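Protein translation factor SUI1 homolog (Pyrococcus horikoshii, PDB 5ZCY) probably binds mRNA and acts as a translation initiation factor of the SUI1 (eIF1-like) family in archaea. Local coordinates at residues V26-E29 against K35-T38; K56-L61 against I72-D77; Q22-Y27 against L89-E94; T38-I43 against K84-L89. All coordinates share one frame; numbering follows the deposited sequence.

Contact 1 (V26-E29 against K35-T38)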
loop_
_atom_site.group_PDB
_atom_site.type_symbol
_atom_site.label_atom_id
_atom_site.label_comp_id
_atom_site.label_asym_id
_atom_site.label_seq_id
_atom_site.Cartn_x
_atom_site.Cartn_y
_atom_site.Cartn_z
ATOM N N VAL A 26 -2.941 -1.933 5.418
ATOM C CA VAL A 26 -3.021 -0.611 4.825
ATOM C C VAL A 26 -3.610 0.293 5.899
ATOM O O VAL A 26 -4.739 0.033 6.368
ATOM C CB VAL A 26 -3.832 -0.530 3.564
ATOM C CG1 VAL A 26 -3.840 0.896 2.979
ATOM C CG2 VAL A 26 -3.385 -1.543 2.532
ATOM N N TYR A 27 -2.927 1.371 6.224
ATOM C CA TYR A 27 -3.419 2.234 7.324
ATOM C C TYR A 27 -2.963 3.648 7.077
ATOM O O TYR A 27 -2.168 3.858 6.215
ATOM C CB TYR A 27 -2.931 1.727 8.641
ATOM C CG TYR A 27 -1.458 1.562 8.870
ATOM C CD1 TYR A 27 -0.819 0.401 8.545
ATOM C CD2 TYR A 27 -0.658 2.583 9.429
ATOM C CE1 TYR A 27 0.561 0.194 8.754
ATOM C CE2 TYR A 27 0.686 2.403 9.585
ATOM C CZ TYR A 27 1.310 1.207 9.298
ATOM O OH TYR A 27 2.637 0.921 9.458
ATOM N N ILE A 28 -3.402 4.596 7.879
ATOM C CA ILE A 28 -3.084 6.008 7.658
ATOM C C ILE A 28 -2.182 6.475 8.716
ATOM O O ILE A 28 -2.295 6.090 9.911
ATOM C CB ILE A 28 -4.355 6.861 7.769
ATOM C CG1 ILE A 28 -5.355 6.476 6.763
ATOM C CG2 ILE A 28 -3.996 8.358 7.813
ATOM C CD1 ILE A 28 -4.827 6.650 5.392
ATOM N N GLU A 29 -1.195 7.283 8.346
ATOM C CA GLU A 29 -0.303 8.037 9.281
ATOM C C GLU A 29 -0.482 9.518 8.967
ATOM O O GLU A 29 -0.934 9.954 7.909
ATOM C CB GLU A 29 1.161 7.655 9.159
ATOM C CG GLU A 29 1.514 6.308 9.804
ATOM C CD GLU A 29 2.963 5.893 9.760
ATOM O OE1 GLU A 29 3.763 6.495 9.025
ATOM O OE2 GLU A 29 3.319 4.834 10.454
ATOM N N LYS A 35 -2.628 17.075 6.368
ATOM C CA LYS A 35 -2.675 16.019 5.429
ATOM C C LYS A 35 -2.363 14.714 6.064
ATOM O O LYS A 35 -1.867 14.607 7.157
ATOM C CB LYS A 35 -1.580 16.318 4.354
ATOM C CG LYS A 35 -1.621 17.768 3.684
ATOM C CD LYS A 35 -2.820 17.871 2.810
ATOM C CE LYS A 35 -3.670 19.112 2.988
ATOM N NZ LYS A 35 -4.819 18.997 1.989
ATOM N N VAL A 36 -2.627 13.633 5.262
ATOM C CA VAL A 36 -2.385 12.272 5.717
ATOM C C VAL A 36 -1.637 11.493 4.661
ATOM O O VAL A 36 -1.570 11.924 3.509
ATOM C CB VAL A 36 -3.584 11.508 6.218
ATOM C CG1 VAL A 36 -4.307 12.288 7.374
ATOM C CG2 VAL A 36 -4.551 11.233 5.144
ATOM N N LYS A 37 -1.135 10.348 5.054
ATOM C CA LYS A 37 -0.430 9.427 4.169
ATOM C C LYS A 37 -0.970 8.023 4.393
ATOM O O LYS A 37 -1.336 7.647 5.502
ATOM C CB LYS A 37 1.032 9.463 4.269
ATOM C CG LYS A 37 1.579 9.247 5.599
ATOM C CD LYS A 37 3.113 9.532 5.596
ATOM C CE LYS A 37 3.797 9.143 6.863
ATOM N NZ LYS A 37 5.267 9.536 6.725
ATOM N N THR A 38 -0.974 7.237 3.327
ATOM C CA THR A 38 -1.389 5.839 3.347
ATOM C C THR A 38 -0.144 4.954 3.398
ATOM O O THR A 38 0.756 5.153 2.542
ATOM C CB THR A 38 -2.193 5.486 2.148
ATOM O OG1 THR A 38 -3.348 6.287 2.056
ATOM C CG2 THR A 38 -2.651 4.023 2.071
HETATM O O HOH W 1 5.330 8.622 9.441
#
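Glu-29 and Lys-37 face each other as the hydrogen-bonded pair of the antiparallel hairpin made by strands 24-30 and 36-41. Glu-29 N gives its proton to Lys-37 O at 2.9 Å, and Lys-37 N answers to Glu-29 O at the same length, both bonds nearly straight (162° and 161°). Their side chains cross obliquely on one face of the sheet. Lys-37 starts with CG wedged between the backbone N and the carbonyl carbon (chi1 55°) and then runs extended, which brings CE to 3.4 Å from Glu-29 OE1. The ammonium is set less close: Lys-37 NZ stands 4.1 Å from Glu-29 OE1, beyond a salt bridge, and a water spans the pair, donating to OE1 and weakly accepting from NZ. The salt bridges run instead to strand 71-75, from Lys-37 to Glu-73 and from Glu-29 OE2, which lies at the edge of the Tyr-27 ring and in its plane, to Arg-71. On the other face Ile-28, paired with Thr-38, lays CG2 on Val-36 CB at 3.6 Å. Next along, methyl meets methyl tightly, Val-26 CG1 being 3.5 Å from Thr-38 CG2. A leucine in place of Lys-37 would probably cost Glu-73 one of its two cationic partners, leaving Arg-71, and the water its link to the ammonium. The hairpin thus keeps a largely apolar face, whose one hydroxyl, on Thr-38, is satisfied by the backbone of Gly-76 and His-78, and an acid-base face, where neighbouring opposite charges probably favour the ionised forms.

Contact 2 (K56-L61 against I72-D77). With NO3 (nitrate ion), chain B.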
loop_
_atom_site.group_PDB
_atom_site.type_symbol
_atom_site.label_atom_id
_atom_site.label_comp_id
_atom_site.label_asym_id
_atom_site.label_seq_id
_atom_site.Cartn_x
_atom_site.Cartn_y
_atom_site.Cartn_z
ATOM N N LYS A 56 4.048 2.438 -9.535
ATOM C CA LYS A 56 2.871 2.083 -10.216
ATOM C C LYS A 56 1.653 2.715 -9.495
ATOM O O LYS A 56 0.738 3.200 -10.113
ATOM C CB LYS A 56 2.675 0.601 -10.374
ATOM C CG LYS A 56 3.691 -0.005 -11.359
ATOM C CD LYS A 56 3.406 -1.432 -11.505
ATOM C CE LYS A 56 4.488 -2.097 -12.442
ATOM N NZ LYS A 56 4.040 -3.501 -12.526
ATOM N N LEU A 57 1.629 2.588 -8.175
ATOM C CA LEU A 57 0.455 3.117 -7.462
ATOM C C LEU A 57 0.488 4.618 -7.544
ATOM O O LEU A 57 -0.659 5.176 -7.685
ATOM C CB LEU A 57 0.617 2.660 -5.993
ATOM C CG LEU A 57 0.358 1.204 -5.740
ATOM C CD1 LEU A 57 0.725 0.885 -4.279
ATOM C CD2 LEU A 57 -0.993 0.653 -6.087
ATOM N N LYS A 58 1.613 5.267 -7.433
ATOM C CA LYS A 58 1.814 6.775 -7.557
ATOM C C LYS A 58 1.264 7.224 -8.915
ATOM O O LYS A 58 0.595 8.267 -9.005
ATOM C CB LYS A 58 3.257 7.258 -7.378
ATOM C CG LYS A 58 3.738 7.184 -5.909
ATOM C CD LYS A 58 5.244 7.247 -5.750
ATOM C CE LYS A 58 5.822 8.597 -6.189
ATOM N NZ LYS A 58 7.293 8.524 -6.017
ATOM N N ALA A 59 1.535 6.472 -9.942
ATOM C CA ALA A 59 1.073 6.852 -11.282
ATOM C C ALA A 59 -0.397 6.675 -11.400
ATOM O O ALA A 59 -1.070 7.598 -11.947
ATOM C CB ALA A 59 1.836 6.035 -12.334
ATOM N N LYS A 60 -1.000 5.601 -10.870
ATOM C CA LYS A 60 -2.377 5.357 -10.942
ATOM C C LYS A 60 -3.189 6.428 -10.195
ATOM O O LYS A 60 -4.225 6.865 -10.668
ATOM C CB LYS A 60 -2.804 3.979 -10.426
ATOM C CG LYS A 60 -2.347 2.755 -11.247
ATOM C CD LYS A 60 -2.295 1.523 -10.333
ATOM C CE LYS A 60 -2.401 0.164 -11.027
ATOM N NZ LYS A 60 -2.960 -0.798 -10.032
ATOM N N LEU A 61 -2.658 6.878 -9.042
ATOM C CA LEU A 61 -3.369 7.839 -8.185
ATOM C C LEU A 61 -2.893 9.284 -8.446
ATOM O O LEU A 61 -3.442 10.209 -7.768
ATOM C CB LEU A 61 -3.075 7.418 -6.734
ATOM C CG LEU A 61 -3.645 6.155 -6.239
ATOM C CD1 LEU A 61 -3.001 5.627 -4.992
ATOM C CD2 LEU A 61 -5.219 6.220 -6.080
ATOM N N ILE A 72 5.469 0.928 1.784
ATOM C CA ILE A 72 5.172 1.933 0.792
ATOM C C ILE A 72 4.343 3.013 1.486
ATOM O O ILE A 72 3.429 2.711 2.240
ATOM C CB ILE A 72 4.373 1.340 -0.352
ATOM C CG1 ILE A 72 5.255 0.247 -1.088
ATOM C CG2 ILE A 72 3.841 2.389 -1.326
ATOM C CD1 ILE A 72 4.555 -0.559 -2.122
ATOM N N GLU A 73 4.712 4.261 1.217
ATOM C CA GLU A 73 4.001 5.445 1.713
ATOM C C GLU A 73 3.465 6.221 0.583
ATOM O O GLU A 73 4.204 6.545 -0.376
ATOM C CB GLU A 73 4.910 6.322 2.601
ATOM C CG GLU A 73 5.656 5.603 3.651
ATOM C CD GLU A 73 6.316 6.560 4.688
ATOM O OE1 GLU A 73 6.120 7.776 4.581
ATOM O OE2 GLU A 73 7.056 5.994 5.553
ATOM N N LEU A 74 2.192 6.537 0.590
ATOM C CA LEU A 74 1.514 7.319 -0.443
ATOM C C LEU A 74 0.953 8.595 0.127
ATOM O O LEU A 74 0.369 8.583 1.234
ATOM C CB LEU A 74 0.358 6.579 -1.112
ATOM C CG LEU A 74 0.737 5.232 -1.715
ATOM C CD1 LEU A 74 -0.469 4.495 -2.194
ATOM C CD2 LEU A 74 1.704 5.408 -2.873
ATOM N N GLN A 75 1.078 9.706 -0.580
ATOM C CA GLN A 75 0.450 10.966 -0.169
ATOM C C GLN A 75 -1.073 10.864 -0.286
ATOM O O GLN A 75 -1.559 10.461 -1.347
ATOM C CB GLN A 75 0.894 12.043 -1.169
ATOM C CG GLN A 75 0.166 13.349 -1.152
ATOM C CD GLN A 75 0.513 14.262 -2.285
ATOM O OE1 GLN A 75 0.856 13.910 -3.454
ATOM N NE2 GLN A 75 0.356 15.524 -1.987
ATOM N N GLY A 76 -1.767 11.165 0.768
ATOM C CA GLY A 76 -3.214 11.114 0.844
ATOM C C GLY A 76 -3.764 9.854 1.369
ATOM O O GLY A 76 -2.975 8.936 1.603
ATOM N N ASP A 77 -5.056 9.770 1.577
ATOM C CA ASP A 77 -5.761 8.593 2.078
ATOM C C ASP A 77 -6.364 7.876 0.879
ATOM O O ASP A 77 -7.285 8.412 0.196
ATOM C CB ASP A 77 -6.898 9.003 3.034
ATOM C CG ASP A 77 -7.619 7.877 3.647
ATOM O OD1 ASP A 77 -7.614 6.730 3.120
ATOM O OD2 ASP A 77 -8.252 8.127 4.724
HETATM N N NO3 B . 4.946 -5.006 -9.494
HETATM O O1 NO3 B . 3.894 -4.903 -9.889
HETATM O O2 NO3 B . 5.472 -5.964 -8.602
HETATM O O3 NO3 B . 5.763 -3.967 -9.795
#
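With CG anti to its carbonyl carbon (chi1 -55°), Leu-74 holds both methyls toward helix 50-61, and Leu-61 meets it from the helix. The two leucines cross at about a right angle, with Leu-61 CD1 3.9 Å from Leu-74 CD1. The other methyl of Leu-74 is shared: its CD2 lies 4.1 Å from Lys-58 CG and 4.3 Å from Leu-57 CB. Lys-58 thus contributes only the aliphatic root of its chain here; the chain bends at chi3 (65°), and NZ finds its hydrogen bond at Gly-65 O. Helix 56-61 and strand 72-75 run nearly parallel, 16° apart, with 9.5 Å between their axes, the usual spacing of a helix laid on a sheet. Leu-57 also reaches Ile-40 and Leu-85, so the same helix face covers the neighbouring strand and touches the second helix. On the outer side of the helix, Lys-56 NZ donates to nitrate O1 at 3.0 Å and weakly to nitrate O3. Lys-60 forms a salt bridge with Glu-88. The join between helix and strand therefore rests on methyl and methylene contacts, while the lysine ammonium groups are turned to partners at its margins, keeping charge out of the leucine cluster.

Contact 3 (Q22-Y27 against L89-E94)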
loop_
_atom_site.group_PDB
_atom_site.type_symbol
_atom_site.label_atom_id
_atom_site.label_comp_id
_atom_site.label_asym_id
_atom_site.label_seq_id
_atom_site.Cartn_x
_atom_site.Cartn_y
_atom_site.Cartn_z
ATOM N N GLN A 22 -3.836 -11.795 7.617
ATOM C CA GLN A 22 -4.071 -10.680 6.698
ATOM C C GLN A 22 -2.836 -9.784 6.677
ATOM O O GLN A 22 -2.721 -8.745 7.353
ATOM C CB GLN A 22 -5.289 -9.868 7.130
ATOM C CG GLN A 22 -6.516 -10.446 6.495
ATOM C CD GLN A 22 -7.658 -9.522 6.683
ATOM O OE1 GLN A 22 -8.007 -9.255 7.828
ATOM N NE2 GLN A 22 -8.227 -8.995 5.580
ATOM N N ARG A 23 -1.869 -10.298 5.978
ATOM C CA ARG A 23 -0.542 -9.913 6.109
ATOM C C ARG A 23 -0.377 -8.556 5.404
ATOM O O ARG A 23 0.581 -7.933 5.849
ATOM C CB ARG A 23 0.456 -10.992 5.554
ATOM C CG ARG A 23 0.091 -11.674 4.238
ATOM C CD ARG A 23 1.158 -12.612 3.657
ATOM N NE ARG A 23 2.329 -11.868 3.187
ATOM C CZ ARG A 23 2.355 -11.010 2.159
ATOM N NH1 ARG A 23 1.290 -10.771 1.417
ATOM N NH2 ARG A 23 3.483 -10.397 1.836
ATOM N N ILE A 24 -1.152 -8.167 4.348
ATOM C CA ILE A 24 -0.874 -6.814 3.777
ATOM C C ILE A 24 -1.762 -5.813 4.536
ATOM O O ILE A 24 -2.941 -5.884 4.376
ATOM C CB ILE A 24 -1.078 -6.733 2.288
ATOM C CG1 ILE A 24 -0.073 -7.730 1.622
ATOM C CG2 ILE A 24 -0.853 -5.354 1.752
ATOM C CD1 ILE A 24 -0.434 -7.973 0.194
ATOM N N LYS A 25 -1.201 -4.930 5.341
ATOM C CA LYS A 25 -1.900 -3.978 6.113
ATOM C C LYS A 25 -1.827 -2.626 5.444
ATOM O O LYS A 25 -0.760 -2.214 5.056
ATOM C CB LYS A 25 -1.303 -3.842 7.493
ATOM C CG LYS A 25 -1.178 -5.086 8.320
ATOM C CD LYS A 25 -2.518 -5.641 8.515
ATOM C CE LYS A 25 -2.524 -6.663 9.672
ATOM N NZ LYS A 25 -3.731 -7.522 9.613
ATOM N N VAL A 26 -2.941 -1.933 5.418
ATOM C CA VAL A 26 -3.021 -0.611 4.825
ATOM C C VAL A 26 -3.610 0.293 5.899
ATOM O O VAL A 26 -4.739 0.033 6.368
ATOM C CB VAL A 26 -3.832 -0.530 3.564
ATOM C CG1 VAL A 26 -3.840 0.896 2.979
ATOM C CG2 VAL A 26 -3.385 -1.543 2.532
ATOM N N TYR A 27 -2.927 1.371 6.224
ATOM C CA TYR A 27 -3.419 2.234 7.324
ATOM C C TYR A 27 -2.963 3.648 7.077
ATOM O O TYR A 27 -2.168 3.858 6.215
ATOM C CB TYR A 27 -2.931 1.727 8.641
ATOM C CG TYR A 27 -1.458 1.562 8.870
ATOM C CD1 TYR A 27 -0.819 0.401 8.545
ATOM C CD2 TYR A 27 -0.658 2.583 9.429
ATOM C CE1 TYR A 27 0.561 0.194 8.754
ATOM C CE2 TYR A 27 0.686 2.403 9.585
ATOM C CZ TYR A 27 1.310 1.207 9.298
ATOM O OH TYR A 27 2.637 0.921 9.458
ATOM N N LEU A 89 -2.467 -5.428 -9.486
ATOM C CA LEU A 89 -1.100 -5.915 -9.422
ATOM C C LEU A 89 -1.004 -7.355 -8.925
ATOM O O LEU A 89 0.069 -7.760 -8.502
ATOM C CB LEU A 89 -0.219 -4.943 -8.538
ATOM C CG LEU A 89 -0.235 -3.482 -9.033
ATOM C CD1 LEU A 89 0.661 -2.698 -8.084
ATOM C CD2 LEU A 89 0.231 -3.310 -10.485
ATOM N N GLY A 90 -2.129 -8.043 -8.960
ATOM C CA GLY A 90 -2.121 -9.465 -8.688
ATOM C C GLY A 90 -2.149 -9.879 -7.292
ATOM O O GLY A 90 -2.079 -11.063 -6.983
ATOM N N PHE A 91 -2.243 -8.940 -6.314
ATOM C CA PHE A 91 -2.348 -9.362 -4.911
ATOM C C PHE A 91 -3.747 -9.871 -4.605
ATOM O O PHE A 91 -4.714 -9.277 -4.978
ATOM C CB PHE A 91 -1.964 -8.206 -3.973
ATOM C CG PHE A 91 -0.513 -7.876 -4.096
ATOM C CD1 PHE A 91 0.469 -8.554 -3.394
ATOM C CD2 PHE A 91 -0.038 -6.840 -4.903
ATOM C CE1 PHE A 91 1.811 -8.266 -3.536
ATOM C CE2 PHE A 91 1.317 -6.564 -5.057
ATOM C CZ PHE A 91 2.259 -7.283 -4.367
ATOM N N SER A 92 -3.813 -10.950 -3.808
ATOM C CA SER A 92 -5.060 -11.514 -3.348
ATOM C C SER A 92 -5.815 -10.527 -2.377
ATOM O O SER A 92 -5.241 -10.179 -1.393
ATOM C CB SER A 92 -4.754 -12.775 -2.583
ATOM O OG SER A 92 -5.927 -13.184 -1.885
ATOM N N GLU A 93 -7.031 -10.243 -2.659
ATOM C CA GLU A 93 -7.765 -9.222 -1.813
ATOM C C GLU A 93 -7.974 -9.771 -0.432
ATOM O O GLU A 93 -7.994 -9.040 0.543
ATOM C CB GLU A 93 -9.079 -8.795 -2.474
ATOM C CG GLU A 93 -8.943 -7.852 -3.680
ATOM C CD GLU A 93 -10.292 -7.307 -4.214
ATOM O OE1 GLU A 93 -11.329 -7.512 -3.532
ATOM O OE2 GLU A 93 -10.336 -6.653 -5.299
ATOM N N GLU A 94 -8.001 -11.078 -0.250
ATOM C CA GLU A 94 -8.109 -11.621 1.115
ATOM C C GLU A 94 -6.934 -11.444 2.026
ATOM O O GLU A 94 -6.993 -11.574 3.248
ATOM C CB GLU A 94 -8.448 -13.138 1.046
ATOM C CG GLU A 94 -9.926 -13.413 0.938
ATOM C CD GLU A 94 -10.168 -14.908 0.860
ATOM O OE1 GLU A 94 -10.272 -15.566 1.938
ATOM O OE2 GLU A 94 -10.308 -15.417 -0.279
#
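A Schellman motif closes helix 82-88, and the connection that follows it sets Phe-91 against Ile-24 at the start of the first sheet strand. Gly-90, with positive phi, is the C-prime residue of the motif: its N bonds back to Ala-87 O, and Phe-91 N to Leu-86 O. The chain is thereby turned off the helix, and Phe-91 points inward. Its ring receives Ile-24 obliquely, Ile-24 CD1 coming to 3.7 Å from Phe-91 CD1, while the two side chains cross at about a right angle. Ile-24 reaches the ring because CG1 is anti to its carbonyl carbon (chi1 -62°) and the chain then extends to CD1. Ile-53 and Leu-86 also touch the ring, which therefore sits where strand and helices converge. A nitrate, probably from the crystallisation liquor, lies about 5 Å from the Phe-91 side chain. Further along, Gln-22 brings CG to 3.5 Å from Glu-94 O, a contact of a methylene with a carbonyl. Beyond Glu-94 the chain enters strand 96-98, which lies parallel to strand 24-30; Ile-24 shares backbone bonds with Leu-95 and Glu-97. Lys-25, on strand 24-30, reaches across to Glu-97 in a salt bridge, and its NZ donates to Gln-22 O over 2.8 Å, in the carbonyl plane and on a lone pair.

Contact 4 (T38-I43 against K84-L89)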
loop_
_atom_site.group_PDB
_atom_site.type_symbol
_atom_site.label_atom_id
_atom_site.label_comp_id
_atom_site.label_asym_id
_atom_site.label_seq_id
_atom_site.Cartn_x
_atom_site.Cartn_y
_atom_site.Cartn_z
ATOM N N THR A 38 -0.974 7.237 3.327
ATOM C CA THR A 38 -1.389 5.839 3.347
ATOM C C THR A 38 -0.144 4.954 3.398
ATOM O O THR A 38 0.756 5.153 2.542
ATOM C CB THR A 38 -2.193 5.486 2.148
ATOM O OG1 THR A 38 -3.348 6.287 2.056
ATOM C CG2 THR A 38 -2.651 4.023 2.071
ATOM N N ILE A 39 -0.078 4.041 4.360
ATOM C CA ILE A 39 1.023 3.141 4.517
ATOM C C ILE A 39 0.546 1.774 4.120
ATOM O O ILE A 39 -0.527 1.315 4.496
ATOM C CB ILE A 39 1.506 3.061 5.992
ATOM C CG1 ILE A 39 1.711 4.454 6.597
ATOM C CG2 ILE A 39 2.676 2.121 6.154
ATOM C CD1 ILE A 39 2.713 5.267 5.844
ATOM N N ILE A 40 1.384 1.128 3.265
ATOM C CA ILE A 40 1.130 -0.335 2.906
ATOM C C ILE A 40 2.343 -1.125 3.462
ATOM O O ILE A 40 3.509 -0.884 3.036
ATOM C CB ILE A 40 1.036 -0.521 1.375
ATOM C CG1 ILE A 40 -0.055 0.364 0.818
ATOM C CG2 ILE A 40 0.797 -1.969 1.068
ATOM C CD1 ILE A 40 0.167 0.628 -0.667
ATOM N N GLU A 41 2.015 -1.994 4.379
ATOM C CA GLU A 41 3.048 -2.810 5.067
ATOM C C GLU A 41 2.706 -4.239 4.897
ATOM O O GLU A 41 1.587 -4.661 4.718
ATOM C CB GLU A 41 3.028 -2.452 6.593
ATOM C CG GLU A 41 4.103 -2.801 7.557
ATOM C CD GLU A 41 3.645 -2.094 8.866
ATOM O OE1 GLU A 41 4.097 -1.022 9.111
ATOM O OE2 GLU A 41 2.675 -2.589 9.535
ATOM N N GLY A 42 3.703 -5.092 4.720
ATOM C CA GLY A 42 3.475 -6.528 4.609
ATOM C C GLY A 42 3.707 -7.185 3.282
ATOM O O GLY A 42 3.695 -8.441 3.140
ATOM N N ILE A 43 3.924 -6.390 2.249
ATOM C CA ILE A 43 4.359 -6.948 0.979
ATOM C C ILE A 43 5.809 -7.403 1.159
ATOM O O ILE A 43 6.627 -6.651 1.666
ATOM C CB ILE A 43 4.237 -5.948 -0.129
ATOM C CG1 ILE A 43 2.783 -5.635 -0.418
ATOM C CG2 ILE A 43 4.870 -6.492 -1.437
ATOM C CD1 ILE A 43 2.545 -4.441 -1.331
ATOM N N LYS A 84 -8.544 -2.584 -4.842
ATOM C CA LYS A 84 -8.671 -2.720 -6.290
ATOM C C LYS A 84 -7.334 -2.516 -6.897
ATOM O O LYS A 84 -6.947 -3.277 -7.859
ATOM C CB LYS A 84 -9.691 -1.723 -6.846
ATOM C CG LYS A 84 -9.766 -1.584 -8.327
ATOM C CD LYS A 84 -10.136 -2.894 -8.945
ATOM C CE LYS A 84 -10.401 -2.719 -10.436
ATOM N NZ LYS A 84 -10.402 -4.038 -11.105
ATOM N N LEU A 85 -6.563 -1.508 -6.482
ATOM C CA LEU A 85 -5.326 -1.236 -7.155
ATOM C C LEU A 85 -4.329 -2.344 -6.902
ATOM O O LEU A 85 -3.567 -2.708 -7.813
ATOM C CB LEU A 85 -4.779 0.103 -6.733
ATOM C CG LEU A 85 -5.587 1.370 -7.110
ATOM C CD1 LEU A 85 -4.980 2.585 -6.455
ATOM C CD2 LEU A 85 -5.741 1.496 -8.620
ATOM N N LEU A 86 -4.267 -2.869 -5.691
ATOM C CA LEU A 86 -3.346 -4.001 -5.447
ATOM C C LEU A 86 -3.806 -5.244 -6.162
ATOM O O LEU A 86 -2.923 -6.033 -6.638
ATOM C CB LEU A 86 -3.169 -4.248 -3.958
ATOM C CG LEU A 86 -2.380 -3.135 -3.250
ATOM C CD1 LEU A 86 -2.354 -3.333 -1.709
ATOM C CD2 LEU A 86 -0.955 -3.057 -3.730
ATOM N N ALA A 87 -5.096 -5.420 -6.315
ATOM C CA ALA A 87 -5.590 -6.580 -7.153
ATOM C C ALA A 87 -5.240 -6.403 -8.550
ATOM O O ALA A 87 -4.919 -7.488 -9.201
ATOM C CB ALA A 87 -7.101 -6.692 -6.973
ATOM N N GLU A 88 -5.119 -5.209 -9.113
ATOM C CA GLU A 88 -4.643 -4.980 -10.500
ATOM C C GLU A 88 -3.204 -5.460 -10.597
ATOM O O GLU A 88 -2.701 -5.820 -11.708
ATOM C CB GLU A 88 -4.767 -3.522 -10.966
ATOM C CG GLU A 88 -6.193 -3.094 -11.193
ATOM C CD GLU A 88 -6.318 -1.598 -11.426
ATOM O OE1 GLU A 88 -5.332 -0.842 -11.558
ATOM O OE2 GLU A 88 -7.484 -1.192 -11.497
ATOM N N LEU A 89 -2.467 -5.428 -9.486
ATOM C CA LEU A 89 -1.100 -5.915 -9.422
ATOM C C LEU A 89 -1.004 -7.355 -8.925
ATOM O O LEU A 89 0.069 -7.760 -8.502
ATOM C CB LEU A 89 -0.219 -4.943 -8.538
ATOM C CG LEU A 89 -0.235 -3.482 -9.033
ATOM C CD1 LEU A 89 0.661 -2.698 -8.084
ATOM C CD2 LEU A 89 0.231 -3.310 -10.485
#
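Thr-38 OG1 is gripped twice at the start of segment 38-43: the backbone N of His-78 donates to it, and it is bonded to Gly-76 O, which fixes the rotation of the hydroxyl and pins the strand to the turn ahead of helix 82-88. Two residues on, Ile-40 points at that helix and meets Leu-86, which comes the other way. Their contact is methyl to methyl, Ile-40 CG2 lying 4.4 Å from Leu-86 CD1. The second methyl of Leu-86 is taken by Ile-43, whose CD1 is 4.5 Å from Leu-86 CD2. Leu-86 can serve both isoleucines because CG is turned away from its carbonyl carbon (chi1 -70°) and the fork opens toward the sheet. The touch is light, burying 95 Å² in all, since the backbones stand well apart: the closest CA atoms, Ile-40 CA and Leu-86 CA, are 10.2 Å from each other. Other residues complete the surroundings, Leu-57 and Ile-72 against Ile-40, Phe-48, Leu-50 and Phe-91 against Ile-43. Between the isoleucines the chain turns at Gly-42, whose backbone angles would press any CB against the carbonyl O of Glu-41; after this turn Ile-43 can follow Ile-40 inward. Glu-41 points off the opposite face of the strand, where its OE1 is hydrogen-bonded to Tyr-27 OH. An isoleucine of the strand and one from the turn just after it, under a leucine of a covering helix, form the buried middle of the two-layer alpha/beta sandwich of the SUI1 fold.

Overall arrangement
From the N terminus, strand 24-30 runs into a short loop; Arg-30 at the strand's end and Ala-31 and Arg-32 after it bind nitrite in this crystal, and contact 1 closes that hairpin. Strand 36-41 then opens contact 4, whose partner lies on helix 82-88. Nested within that loop, contact 2 joins helix 50-61 to strand 71-75, in series after contact 1. Contact 3 encloses contacts 2 and 4; it leaves from the same strand as contact 1 and returns just before strand 96-98 docks beside it. Contacts 3 and 4 are centred about 6 Å apart. Together, contacts 2, 3 and 4 tie both helices and the final connection to one mixed sheet.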